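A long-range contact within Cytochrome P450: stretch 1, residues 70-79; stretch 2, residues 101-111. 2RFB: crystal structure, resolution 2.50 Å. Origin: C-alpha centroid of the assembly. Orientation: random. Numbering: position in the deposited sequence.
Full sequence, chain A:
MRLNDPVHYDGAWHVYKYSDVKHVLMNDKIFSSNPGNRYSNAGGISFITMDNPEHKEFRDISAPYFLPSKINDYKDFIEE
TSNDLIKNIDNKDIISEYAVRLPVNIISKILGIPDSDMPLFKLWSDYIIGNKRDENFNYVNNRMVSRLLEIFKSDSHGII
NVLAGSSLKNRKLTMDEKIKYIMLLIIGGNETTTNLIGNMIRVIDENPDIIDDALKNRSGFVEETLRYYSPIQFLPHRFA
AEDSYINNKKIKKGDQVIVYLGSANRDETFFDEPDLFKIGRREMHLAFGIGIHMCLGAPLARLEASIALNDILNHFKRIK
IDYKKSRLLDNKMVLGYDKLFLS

Stretch 1 (70-79) KINDYKDFIE
Stretch 2 101-111: RLPVNIISKIL

Two stretches can be joined mainly by side-chain packing, and this pair, with no hydrogen bond between its stretches, is an example. At its apolar centre Ile-106 (chi1 m, chi2 m) brings CD1 to 3.6 Å from Ile-78 CG1 (m, t) and 3.5 Å from Phe-77 CE2. Helix 75-79 crosses helix 101-111 at 147° between N-to-C directions, nearer antiparallel than parallel, axes 10.4 Å apart at closest approach; stretch 1 also has helix at 70-71. The CA atoms of Ile-78 and Ile-106 lie 6.6 Å apart, those of Tyr-74 and Ile-110 8.2 Å. Descending numbers in one stretch therefore meet ascending numbers in the other: Leu-102 (t, p) reaches Ile-78, CD1 to CG2 4.4 Å, whereas Ile-110 (m, t) meets Ile-71 (m, m), CD1 to CD1 4.0 Å. These five branched aliphatics are buried, with no side-chain polar group needing a partner.

Flat rings suit the wider spacing. Tyr-74 (m, chi2 101°) receives Ile-110 CG1 over one face, 3.6 Å from the ring centroid. Lys-109 (t, 94°, t, t), though exposed, packs its aliphatic stem against both rings, CD 4.0 Å from the Phe-77 (t, chi2 76°) centroid and CG 3.6 Å from Tyr-74 CE2, with 66 Å² of it covered. At the polar edge, Asn-105 O lies near the Phe-77 ring plane, 3.8 Å from CE2, while Asn-105 ND2 hydrogen-bonds Arg-101 O at 2.8 Å within its own helix.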

# COMPACT_ATOMS: atom_id res chain seq x y z
N LYS A 70 -3.31 -2.62 17.99
CA LYS A 70 -1.89 -2.67 18.30
C LYS A 70 -1.15 -1.50 17.64
O LYS A 70 -0.32 -0.83 18.28
CB LYS A 70 -1.27 -4.02 17.92
CG LYS A 70 -1.91 -5.23 18.57
CD LYS A 70 -1.61 -5.39 20.07
CE LYS A 70 -2.31 -6.64 20.61
NZ LYS A 70 -2.62 -6.51 22.05
N ILE A 71 -1.49 -1.26 16.37
CA ILE A 71 -1.01 -0.12 15.57
C ILE A 71 -1.08 1.22 16.29
O ILE A 71 -0.11 1.97 16.31
CB ILE A 71 -1.77 -0.07 14.22
CG1 ILE A 71 -1.09 -1.00 13.23
CG2 ILE A 71 -1.82 1.30 13.66
CD1 ILE A 71 0.46 -1.07 13.35
N ASN A 72 -2.22 1.48 16.92
CA ASN A 72 -2.41 2.69 17.72
C ASN A 72 -1.35 3.00 18.77
O ASN A 72 -1.14 4.18 19.08
CB ASN A 72 -3.80 2.76 18.36
CG ASN A 72 -4.05 4.13 18.95
OD1 ASN A 72 -4.03 5.12 18.21
ND2 ASN A 72 -4.19 4.23 20.29
N ASP A 73 -0.69 1.99 19.33
CA ASP A 73 0.47 2.26 20.18
C ASP A 73 1.56 3.06 19.46
O ASP A 73 2.46 3.61 20.11
CB ASP A 73 1.08 0.97 20.76
CG ASP A 73 0.05 0.08 21.43
OD1 ASP A 73 -0.73 0.59 22.28
OD2 ASP A 73 -0.01 -1.12 21.08
N TYR A 74 1.50 3.12 18.13
CA TYR A 74 2.47 3.89 17.34
C TYR A 74 2.04 5.32 17.05
O TYR A 74 2.76 6.05 16.37
CB TYR A 74 2.86 3.17 16.02
CG TYR A 74 3.62 1.91 16.28
CD1 TYR A 74 2.99 0.66 16.21
CD2 TYR A 74 4.96 1.97 16.67
CE1 TYR A 74 3.69 -0.51 16.49
CE2 TYR A 74 5.67 0.82 16.95
CZ TYR A 74 5.03 -0.42 16.86
OH TYR A 74 5.75 -1.56 17.17
N LYS A 75 0.88 5.74 17.54
CA LYS A 75 0.40 7.10 17.26
C LYS A 75 1.41 8.23 17.64
O LYS A 75 1.73 9.10 16.82
CB LYS A 75 -0.99 7.32 17.88
CG LYS A 75 -1.58 8.72 17.67
CD LYS A 75 -2.67 9.00 18.72
CE LYS A 75 -2.39 10.32 19.47
NZ LYS A 75 -2.96 10.32 20.85
N ASP A 76 1.91 8.23 18.87
CA ASP A 76 2.81 9.33 19.25
C ASP A 76 4.11 9.34 18.41
O ASP A 76 4.59 10.41 17.98
CB ASP A 76 3.07 9.36 20.76
CG ASP A 76 1.81 9.70 21.58
OD1 ASP A 76 0.68 9.39 21.17
OD2 ASP A 76 1.93 10.27 22.68
N PHE A 77 4.65 8.15 18.17
CA PHE A 77 5.79 8.04 17.30
C PHE A 77 5.53 8.60 15.89
O PHE A 77 6.40 9.28 15.32
CB PHE A 77 6.33 6.62 17.24
CG PHE A 77 7.49 6.46 16.30
CD1 PHE A 77 8.76 6.91 16.64
CD2 PHE A 77 7.32 5.90 15.06
CE1 PHE A 77 9.86 6.80 15.75
CE2 PHE A 77 8.41 5.78 14.17
CZ PHE A 77 9.68 6.23 14.53
N ILE A 78 4.35 8.35 15.33
CA ILE A 78 4.04 8.84 13.98
C ILE A 78 3.85 10.36 13.98
O ILE A 78 4.36 11.05 13.10
CB ILE A 78 2.86 8.07 13.32
CG1 ILE A 78 3.18 6.59 13.16
CG2 ILE A 78 2.51 8.65 11.96
CD1 ILE A 78 1.95 5.80 13.08
N GLU A 79 3.16 10.87 14.98
CA GLU A 79 3.06 12.31 15.21
C GLU A 79 4.43 12.98 15.34
O GLU A 79 4.70 13.97 14.68
CB GLU A 79 2.28 12.59 16.49
CG GLU A 79 0.83 12.92 16.31
CD GLU A 79 0.00 12.64 17.57
OE1 GLU A 79 0.43 12.96 18.72
OE2 GLU A 79 -1.10 12.08 17.41
N ARG A 101 9.63 9.74 3.18
CA ARG A 101 10.44 9.50 4.38
C ARG A 101 9.60 9.02 5.56
O ARG A 101 10.12 8.35 6.50
CB ARG A 101 11.24 10.75 4.77
CG ARG A 101 12.24 11.25 3.72
CD ARG A 101 13.53 11.75 4.39
NE ARG A 101 13.73 13.19 4.33
CZ ARG A 101 14.39 13.93 5.25
NH1 ARG A 101 14.90 13.38 6.35
NH2 ARG A 101 14.50 15.23 5.07
N LEU A 102 8.34 9.40 5.53
CA LEU A 102 7.45 9.15 6.64
C LEU A 102 7.21 7.65 6.79
O LEU A 102 7.55 7.09 7.81
CB LEU A 102 6.14 9.96 6.51
CG LEU A 102 5.02 9.60 7.51
CD1 LEU A 102 5.26 10.23 8.88
CD2 LEU A 102 3.66 10.03 6.99
N PRO A 103 6.65 6.99 5.77
CA PRO A 103 6.36 5.54 5.84
C PRO A 103 7.62 4.69 6.07
O PRO A 103 7.56 3.68 6.76
CB PRO A 103 5.75 5.25 4.47
CG PRO A 103 6.34 6.36 3.56
CD PRO A 103 6.20 7.55 4.48
N VAL A 104 8.77 5.12 5.56
CA VAL A 104 9.97 4.36 5.81
C VAL A 104 10.48 4.45 7.24
O VAL A 104 11.10 3.53 7.72
CB VAL A 104 11.11 4.64 4.73
CG1 VAL A 104 11.75 5.98 4.90
CG2 VAL A 104 12.17 3.55 4.79
N ASN A 105 10.26 5.58 7.93
CA ASN A 105 10.59 5.67 9.37
C ASN A 105 9.66 4.83 10.21
O ASN A 105 10.08 4.15 11.13
CB ASN A 105 10.51 7.10 9.83
CG ASN A 105 11.85 7.85 9.68
OD1 ASN A 105 12.74 7.71 10.52
ND2 ASN A 105 11.97 8.66 8.64
N ILE A 106 8.37 4.84 9.87
CA ILE A 106 7.37 4.20 10.69
C ILE A 106 7.58 2.70 10.60
O ILE A 106 7.57 1.99 11.63
CB ILE A 106 5.91 4.55 10.22
CG1 ILE A 106 5.65 6.06 10.29
CG2 ILE A 106 4.88 3.82 11.07
CD1 ILE A 106 6.31 6.72 11.48
N ILE A 107 7.80 2.22 9.38
CA ILE A 107 7.95 0.81 9.16
C ILE A 107 9.23 0.26 9.80
O ILE A 107 9.22 -0.83 10.40
CB ILE A 107 7.73 0.46 7.68
CG1 ILE A 107 6.58 -0.54 7.56
CG2 ILE A 107 8.96 0.00 6.98
CD1 ILE A 107 6.97 -1.94 7.78
N SER A 108 10.33 1.01 9.77
CA SER A 108 11.48 0.53 10.50
C SER A 108 11.24 0.43 12.01
O SER A 108 11.85 -0.42 12.70
CB SER A 108 12.67 1.42 10.24
OG SER A 108 12.57 2.62 10.99
N LYS A 109 10.38 1.30 12.55
CA LYS A 109 10.10 1.23 13.99
C LYS A 109 9.32 -0.02 14.31
O LYS A 109 9.66 -0.74 15.23
CB LYS A 109 9.32 2.45 14.50
CG LYS A 109 8.75 2.28 15.92
CD LYS A 109 9.63 2.80 17.06
CE LYS A 109 8.87 2.53 18.37
NZ LYS A 109 9.28 3.26 19.61
N ILE A 110 8.26 -0.26 13.54
CA ILE A 110 7.45 -1.45 13.66
C ILE A 110 8.32 -2.68 13.41
O ILE A 110 8.21 -3.64 14.16
CB ILE A 110 6.22 -1.38 12.70
CG1 ILE A 110 5.23 -0.34 13.22
CG2 ILE A 110 5.51 -2.73 12.56
CD1 ILE A 110 4.11 0.04 12.26
N LEU A 111 9.19 -2.68 12.40
CA LEU A 111 10.03 -3.87 12.19
C LEU A 111 10.93 -4.19 13.39
O LEU A 111 11.16 -5.36 13.72
CB LEU A 111 10.87 -3.78 10.92
CG LEU A 111 10.11 -3.78 9.58
CD1 LEU A 111 11.00 -3.31 8.39
CD2 LEU A 111 9.45 -5.11 9.33